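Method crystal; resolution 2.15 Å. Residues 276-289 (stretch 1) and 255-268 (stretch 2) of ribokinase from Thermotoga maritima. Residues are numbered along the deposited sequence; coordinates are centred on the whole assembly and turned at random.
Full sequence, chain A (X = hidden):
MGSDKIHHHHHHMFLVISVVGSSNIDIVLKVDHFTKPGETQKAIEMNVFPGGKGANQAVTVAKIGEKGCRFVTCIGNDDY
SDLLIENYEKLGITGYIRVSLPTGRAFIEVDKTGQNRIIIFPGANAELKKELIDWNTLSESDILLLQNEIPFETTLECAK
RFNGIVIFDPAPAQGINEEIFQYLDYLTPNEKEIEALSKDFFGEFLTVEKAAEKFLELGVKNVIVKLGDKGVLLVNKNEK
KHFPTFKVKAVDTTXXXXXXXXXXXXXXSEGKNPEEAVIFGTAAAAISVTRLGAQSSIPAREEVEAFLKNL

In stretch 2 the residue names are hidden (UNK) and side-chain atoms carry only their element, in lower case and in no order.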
ATOM      1  N   GLU A 276      -0.631 -34.409  23.222  1.00 34.64           N
ATOM      2  CA  GLU A 276       0.650 -33.754  23.517  1.00 34.66           C
ATOM      3  C   GLU A 276       0.901 -32.608  22.547  1.00 34.04           C
ATOM      4  O   GLU A 276       1.322 -31.527  22.956  1.00 34.08           O
ATOM      5  CB  GLU A 276       1.813 -34.747  23.421  1.00 34.51           C
ATOM      6  CG  GLU A 276       1.794 -35.823  24.493  1.00 35.46           C
ATOM      7  CD  GLU A 276       2.859 -36.878  24.289  1.00 36.03           C
ATOM      8  OE1 GLU A 276       3.351 -37.040  23.152  1.00 38.09           O
ATOM      9  OE2 GLU A 276       3.210 -37.551  25.282  1.00 39.04           O
ATOM     10  N   ALA A 277       0.647 -32.853  21.262  1.00 33.50           N
ATOM     11  CA  ALA A 277       0.876 -31.835  20.240  1.00 33.33           C
ATOM     12  C   ALA A 277      -0.011 -30.621  20.432  1.00 32.99           C
ATOM     13  O   ALA A 277       0.435 -29.503  20.175  1.00 32.83           O
ATOM     14  CB  ALA A 277       0.693 -32.397  18.837  1.00 33.26           C
ATOM     15  N   VAL A 278      -1.269 -30.839  20.847  1.00 32.64           N
ATOM     16  CA  VAL A 278      -2.179 -29.719  21.179  1.00 32.23           C
ATOM     17  C   VAL A 278      -1.611 -28.907  22.331  1.00 31.82           C
ATOM     18  O   VAL A 278      -1.616 -27.684  22.298  1.00 31.31           O
ATOM     19  CB  VAL A 278      -3.632 -30.133  21.594  1.00 32.08           C
ATOM     20  CG1 VAL A 278      -4.374 -28.945  22.247  1.00 31.21           C
ATOM     21  CG2 VAL A 278      -4.445 -30.609  20.409  1.00 32.02           C
ATOM     22  N   ILE A 279      -1.136 -29.584  23.366  1.00 32.05           N
ATOM     23  CA  ILE A 279      -0.576 -28.862  24.501  1.00 32.19           C
ATOM     24  C   ILE A 279       0.590 -27.989  24.025  1.00 32.30           C
ATOM     25  O   ILE A 279       0.694 -26.807  24.366  1.00 31.92           O
ATOM     26  CB  ILE A 279      -0.039 -29.791  25.589  1.00 32.37           C
ATOM     27  CG1 ILE A 279      -1.142 -30.706  26.121  1.00 32.73           C
ATOM     28  CG2 ILE A 279       0.605 -28.955  26.703  1.00 31.97           C
ATOM     29  CD1 ILE A 279      -1.914 -30.151  27.289  1.00 34.42           C
ATOM     30  N   PHE A 280       1.462 -28.600  23.228  1.00 32.47           N
ATOM     31  CA  PHE A 280       2.660 -27.945  22.767  1.00 32.31           C
ATOM     32  C   PHE A 280       2.333 -26.710  21.943  1.00 32.12           C
ATOM     33  O   PHE A 280       2.895 -25.651  22.172  1.00 31.01           O
ATOM     34  CB  PHE A 280       3.522 -28.916  21.967  1.00 32.37           C
ATOM     35  CG  PHE A 280       4.817 -28.314  21.490  1.00 32.79           C
ATOM     36  CD1 PHE A 280       5.915 -28.242  22.335  1.00 32.59           C
ATOM     37  CD2 PHE A 280       4.932 -27.816  20.207  1.00 31.90           C
ATOM     38  CE1 PHE A 280       7.119 -27.683  21.917  1.00 33.16           C
ATOM     39  CE2 PHE A 280       6.136 -27.267  19.772  1.00 34.00           C
ATOM     40  CZ  PHE A 280       7.230 -27.193  20.638  1.00 32.28           C
ATOM     41  N   GLY A 281       1.396 -26.862  21.002  1.00 32.35           N
ATOM     42  CA  GLY A 281       0.930 -25.764  20.186  1.00 32.17           C
ATOM     43  C   GLY A 281       0.223 -24.687  20.976  1.00 31.90           C
ATOM     44  O   GLY A 281       0.325 -23.499  20.675  1.00 31.74           O
ATOM     45  N   THR A 282      -0.543 -25.115  21.962  1.00 32.12           N
ATOM     46  CA  THR A 282      -1.209 -24.198  22.884  1.00 32.05           C
ATOM     47  C   THR A 282      -0.172 -23.307  23.586  1.00 30.93           C
ATOM     48  O   THR A 282      -0.368 -22.114  23.747  1.00 30.49           O
ATOM     49  CB  THR A 282      -2.053 -24.997  23.903  1.00 31.81           C
ATOM     50  OG1 THR A 282      -3.283 -25.392  23.275  1.00 34.09           O
ATOM     51  CG2 THR A 282      -2.364 -24.178  25.121  1.00 32.73           C
ATOM     52  N   ALA A 283       0.929 -23.906  24.011  1.00 30.44           N
ATOM     53  CA  ALA A 283       1.966 -23.173  24.706  1.00 30.14           C
ATOM     54  C   ALA A 283       2.612 -22.130  23.811  1.00 30.05           C
ATOM     55  O   ALA A 283       2.851 -20.998  24.221  1.00 29.44           O
ATOM     56  CB  ALA A 283       3.025 -24.142  25.210  1.00 30.51           C
ATOM     57  N   ALA A 284       2.898 -22.535  22.580  1.00 30.26           N
ATOM     58  CA  ALA A 284       3.502 -21.678  21.566  1.00 30.46           C
ATOM     59  C   ALA A 284       2.602 -20.515  21.166  1.00 30.91           C
ATOM     60  O   ALA A 284       3.071 -19.372  21.087  1.00 30.47           O
ATOM     61  CB  ALA A 284       3.846 -22.508  20.330  1.00 30.85           C
ATOM     62  N   ALA A 285       1.319 -20.810  20.918  1.00 31.05           N
ATOM     63  CA  ALA A 285       0.324 -19.779  20.651  1.00 31.23           C
ATOM     64  C   ALA A 285       0.263 -18.799  21.803  1.00 31.08           C
ATOM     65  O   ALA A 285       0.236 -17.597  21.592  1.00 31.13           O
ATOM     66  CB  ALA A 285      -1.031 -20.393  20.453  1.00 31.72           C
ATOM     67  N   ALA A 286       0.219 -19.328  23.020  1.00 30.71           N
ATOM     68  CA  ALA A 286       0.036 -18.525  24.210  1.00 30.69           C
ATOM     69  C   ALA A 286       1.177 -17.519  24.400  1.00 31.04           C
ATOM     70  O   ALA A 286       0.992 -16.440  24.964  1.00 31.37           O
ATOM     71  CB  ALA A 286      -0.023 -19.442  25.439  1.00 30.50           C
ATOM     72  N   ILE A 287       2.383 -17.913  24.022  1.00 31.21           N
ATOM     73  CA  ILE A 287       3.531 -17.001  24.105  1.00 31.12           C
ATOM     74  C   ILE A 287       3.399 -15.946  23.015  1.00 30.56           C
ATOM     75  O   ILE A 287       3.673 -14.768  23.251  1.00 29.94           O
ATOM     76  CB  ILE A 287       4.906 -17.705  23.920  1.00 31.44           C
ATOM     77  CG1 ILE A 287       5.163 -18.754  25.000  1.00 31.28           C
ATOM     78  CG2 ILE A 287       6.055 -16.672  23.913  1.00 32.21           C
ATOM     79  CD1 ILE A 287       6.331 -19.680  24.690  1.00 30.81           C
ATOM     80  N   SER A 288       2.974 -16.365  21.828  1.00 30.36           N
ATOM     81  CA  SER A 288       2.816 -15.421  20.722  1.00 30.31           C
ATOM     82  C   SER A 288       1.824 -14.284  21.053  1.00 30.29           C
ATOM     83  O   SER A 288       2.100 -13.145  20.735  1.00 30.06           O
ATOM     84  CB  SER A 288       2.437 -16.156  19.453  1.00 29.98           C
ATOM     85  OG  SER A 288       1.115 -16.623  19.536  1.00 29.71           O
ATOM     86  N   VAL A 289       0.709 -14.573  21.734  1.00 30.54           N
ATOM     87  CA  VAL A 289      -0.321 -13.541  21.963  1.00 30.44           C
ATOM     88  C   VAL A 289       0.154 -12.478  22.941  1.00 30.27           C
ATOM     89  O   VAL A 289      -0.433 -11.411  23.087  1.00 29.99           O
ATOM     90  CB  VAL A 289      -1.628 -14.141  22.402  1.00 30.51           C
ATOM     91  CG1 VAL A 289      -2.146 -15.057  21.313  1.00 30.13           C
ATOM     92  CG2 VAL A 289      -1.490 -14.856  23.749  1.00 30.23           C
ATOM     93  N   UNK A 255      -2.034 -13.931  14.418  1.00 34.13           N
ATOM     94  CA  UNK A 255      -1.224 -15.086  14.009  1.00 33.90           C
ATOM     95  C   UNK A 255      -1.187 -16.208  15.033  1.00 32.98           C
ATOM     96  O   UNK A 255      -0.458 -17.176  14.836  1.00 31.82           O
ATOM     97  c   UNK A 255       0.190 -14.640  13.628  1.00 34.14           C
ATOM     98  N   UNK A 256      -1.999 -16.096  16.097  1.00 33.29           N
ATOM     99  CA  UNK A 256      -2.014 -17.095  17.179  1.00 33.08           C
ATOM    100  C   UNK A 256      -2.372 -18.478  16.631  1.00 33.24           C
ATOM    101  O   UNK A 256      -1.817 -19.484  17.063  1.00 33.67           O
ATOM    102  c   UNK A 256      -2.998 -16.695  18.238  1.00 33.38           C
ATOM    103  N   UNK A 257      -3.300 -18.511  15.674  1.00 32.89           N
ATOM    104  CA  UNK A 257      -3.788 -19.755  15.085  1.00 33.01           C
ATOM    105  C   UNK A 257      -2.735 -20.402  14.199  1.00 32.67           C
ATOM    106  O   UNK A 257      -2.597 -21.603  14.206  1.00 32.77           O
ATOM    107  N   UNK A 258      -2.038 -19.568  13.432  1.00 32.91           N
ATOM    108  CA  UNK A 258      -0.888 -19.948  12.608  1.00 33.63           C
ATOM    109  C   UNK A 258       0.235 -20.525  13.458  1.00 33.28           C
ATOM    110  O   UNK A 258       0.844 -21.546  13.117  1.00 33.61           O
ATOM    111  c   UNK A 258      -1.374 -18.143  10.858  1.00 35.84           C
ATOM    112  o   UNK A 258      -1.381 -16.888  10.646  1.00 34.62           O
ATOM    113  c   UNK A 258      -0.363 -18.709  11.853  1.00 33.36           C
ATOM    114  o   UNK A 258      -2.136 -18.965  10.259  1.00 37.22           O
ATOM    115  N   UNK A 259       0.537 -19.846  14.560  1.00 32.77           N
ATOM    116  CA  UNK A 259       1.512 -20.369  15.510  1.00 32.06           C
ATOM    117  C   UNK A 259       1.042 -21.714  16.073  1.00 31.84           C
ATOM    118  O   UNK A 259       1.802 -22.668  16.104  1.00 31.39           O
ATOM    119  c   UNK A 259       2.755 -19.946  17.697  1.00 30.27           C
ATOM    120  c   UNK A 259       1.824 -19.355  16.642  1.00 32.22           C
ATOM    121  c   UNK A 259       2.489 -18.138  16.066  1.00 32.64           C
ATOM    122  N   UNK A 260      -0.223 -21.803  16.484  1.00 31.20           N
ATOM    123  CA  UNK A 260      -0.732 -23.066  16.939  1.00 30.52           C
ATOM    124  C   UNK A 260      -0.511 -24.157  15.898  1.00 30.82           C
ATOM    125  O   UNK A 260      -0.004 -25.232  16.216  1.00 30.60           O
ATOM    126  c   UNK A 260      -2.982 -26.071  19.314  1.00 32.07           C
ATOM    127  c   UNK A 260      -3.359 -25.127  16.745  1.00 29.86           C
ATOM    128  c   UNK A 260      -2.532 -24.809  18.948  1.00 30.76           C
ATOM    129  c   UNK A 260      -2.761 -24.313  17.683  1.00 29.29           C
ATOM    130  c   UNK A 260      -2.218 -22.991  17.299  1.00 30.79           C
ATOM    131  c   UNK A 260      -3.802 -26.390  17.095  1.00 32.27           C
ATOM    132  c   UNK A 260      -3.621 -26.863  18.394  1.00 30.85           C
ATOM    133  N   UNK A 261      -0.930 -23.902  14.657  1.00 30.89           N
ATOM    134  CA  UNK A 261      -0.880 -24.949  13.632  1.00 31.53           C
ATOM    135  C   UNK A 261       0.555 -25.436  13.382  1.00 31.68           C
ATOM    136  O   UNK A 261       0.769 -26.640  13.305  1.00 31.56           O
ATOM    137  n   UNK A 261      -3.653 -25.150  11.251  1.00 31.68           N
ATOM    138  o   UNK A 261      -3.714 -24.402  13.347  1.00 33.41           O
ATOM    139  c   UNK A 261      -3.080 -24.682  12.354  1.00 31.96           C
ATOM    140  c   UNK A 261      -1.561 -24.499  12.322  1.00 31.44           C
ATOM    141  N   UNK A 262       1.506 -24.499  13.289  1.00 31.49           N
ATOM    142  CA  UNK A 262       2.898 -24.831  13.009  1.00 31.59           C
ATOM    143  C   UNK A 262       3.551 -25.590  14.136  1.00 31.61           C
ATOM    144  O   UNK A 262       4.230 -26.590  13.912  1.00 32.24           O
ATOM    145  N   UNK A 263       3.329 -25.117  15.358  1.00 31.68           N
ATOM    146  CA  UNK A 263       3.827 -25.780  16.563  1.00 31.43           C
ATOM    147  C   UNK A 263       3.160 -27.141  16.769  1.00 31.58           C
ATOM    148  O   UNK A 263       3.826 -28.121  17.084  1.00 31.50           O
ATOM    149  c   UNK A 263       3.597 -24.901  17.746  1.00 30.99           C
ATOM    150  N   UNK A 264       1.842 -27.210  16.576  1.00 31.76           N
ATOM    151  CA  UNK A 264       1.147 -28.499  16.579  1.00 31.60           C
ATOM    152  C   UNK A 264       1.829 -29.505  15.649  1.00 31.79           C
ATOM    153  O   UNK A 264       2.081 -30.634  16.032  1.00 31.86           O
ATOM    154  c   UNK A 264      -2.170 -31.343  14.961  1.00 30.95           C
ATOM    155  c   UNK A 264      -2.231 -31.286  17.337  1.00 31.43           C
ATOM    156  c   UNK A 264      -0.307 -28.298  16.159  1.00 31.30           C
ATOM    157  c   UNK A 264      -2.549 -31.896  16.144  1.00 31.10           C
ATOM    158  c   UNK A 264      -1.517 -30.123  17.333  1.00 31.98           C
ATOM    159  c   UNK A 264      -1.415 -30.177  14.960  1.00 31.10           C
ATOM    160  c   UNK A 264      -1.101 -29.549  16.145  1.00 30.39           C
ATOM    161  N   UNK A 265       2.134 -29.062  14.433  1.00 32.03           N
ATOM    162  CA  UNK A 265       2.729 -29.909  13.412  1.00 31.78           C
ATOM    163  C   UNK A 265       4.161 -30.342  13.775  1.00 31.69           C
ATOM    164  O   UNK A 265       4.528 -31.482  13.535  1.00 31.05           O
ATOM    165  c   UNK A 265       2.690 -29.180  12.093  1.00 31.57           C
ATOM    166  N   UNK A 266       4.947 -29.415  14.333  1.00 32.23           N
ATOM    167  CA  UNK A 266       6.291 -29.706  14.874  1.00 32.20           C
ATOM    168  C   UNK A 266       6.257 -30.821  15.891  1.00 32.12           C
ATOM    169  O   UNK A 266       7.094 -31.713  15.855  1.00 31.83           O
ATOM    170  c   UNK A 266       8.168 -28.787  16.401  1.00 32.67           C
ATOM    171  c   UNK A 266       6.941 -28.432  15.536  1.00 32.60           C
ATOM    172  c   UNK A 266       7.352 -27.427  14.468  1.00 32.37           C
ATOM    173  N   UNK A 267       5.288 -30.758  16.801  1.00 32.12           N
ATOM    174  CA  UNK A 267       5.092 -31.784  17.807  1.00 31.98           C
ATOM    175  C   UNK A 267       4.803 -33.167  17.194  1.00 32.25           C
ATOM    176  O   UNK A 267       5.487 -34.147  17.490  1.00 31.73           O
ATOM    177  c   UNK A 267       4.002 -31.366  18.720  1.00 32.08           C
ATOM    178  N   UNK A 268       3.829 -33.236  16.299  1.00 32.43           N
ATOM    179  CA  UNK A 268       3.578 -34.472  15.577  1.00 32.78           C
ATOM    180  C   UNK A 268       4.859 -34.988  14.905  1.00 33.17           C
ATOM    181  O   UNK A 268       5.147 -36.174  14.969  1.00 32.81           O
ATOM    182  c   UNK A 268       1.076 -33.849  14.976  1.00 33.01           C
ATOM    183  c   UNK A 268       2.491 -34.271  14.521  1.00 32.55           C
ATOM    184  c   UNK A 268       0.115 -33.799  13.795  1.00 32.28           C
ATOM    185  c   UNK A 268       0.541 -34.791  16.052  1.00 34.29           C
TER

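Position 255 has one side-chain carbon, which stays clear of stretch 1. It is Ala255, at the N-cap position just before the helix.

Position 256 also has a single carbon. It lies 3.6 Å from Val289 CG1, and the backbone O of 256 lies 3.6 Å from Ala285 CB. This is Ala256.

Position 257 has no side-chain atoms, so it is Gly257.

Position 258 has two carbons, the second carrying two oxygens. It is out of reach of stretch 1. The carboxylate makes it Asp258, and both oxygens are hydrogen-bonded elsewhere in the structure.

Position 259 has one carbon carrying two more. They pack against Ala284, Ala285 and Ser288. A fork at the first carbon, with no oxygen, gives Val259. Its CG1 is 3.5 Å from Ala284 O.

Position 260 has one carbon and then a six-carbon ring with no oxygen attached. The ring sits among Val278, Gly281, Thr282 and Ala285. It is Phe260, with chi1 in t. Its CD1 is 3.4 Å from Gly281 C.

Position 261 has two carbons, the second carrying one oxygen and one nitrogen. It points away from stretch 1. The amide gives Asn261.

Position 262 has no side-chain atoms and is Gly262.

Position 263 has one carbon, 3.5 Å from Ala284 CB. This is Ala263. Its CB is also 3.7 Å from Gly281 CA, and its O is 3.3 Å from Phe280 CD2, at the ring edge.

Position 264 again has one carbon and a six-carbon ring, now beside Ala277 and Val278. It is Phe264. Its CE1 lies 3.5 Å from Ala277 CB.

Position 265 has one carbon, pointing away from stretch 1. It is Ala265.

Position 266 has one carbon carrying two. One of these approaches the Phe280 ring. It is Val266, with CG1 4.2 Å from Phe280 CE2.

Position 267 has one carbon, directed toward stretch 1 and 3.5 Å from Ala277 CB. It is Ala267.

Position 268 has four carbons, forked at the second, and one branch tip touches Ala277. It is Leu268, with CD2 3.7 Å from Ala277 CB.

The contact works by apolar packing, with no hydrogen bonds across it. The helix axes approach to 7.6 Å, at 141° between their directions. Small residues permit this closeness. Gly281 CA is 4.5 Å from Phe264 CA, and an ideal CB on Gly281 would be 2.9 Å from Phe260 CD1, a clash. The Phe260 ring is a knob filling the hole beside that glycine.

Stretch 2 255-268: AAGDVFNGAFAVAL
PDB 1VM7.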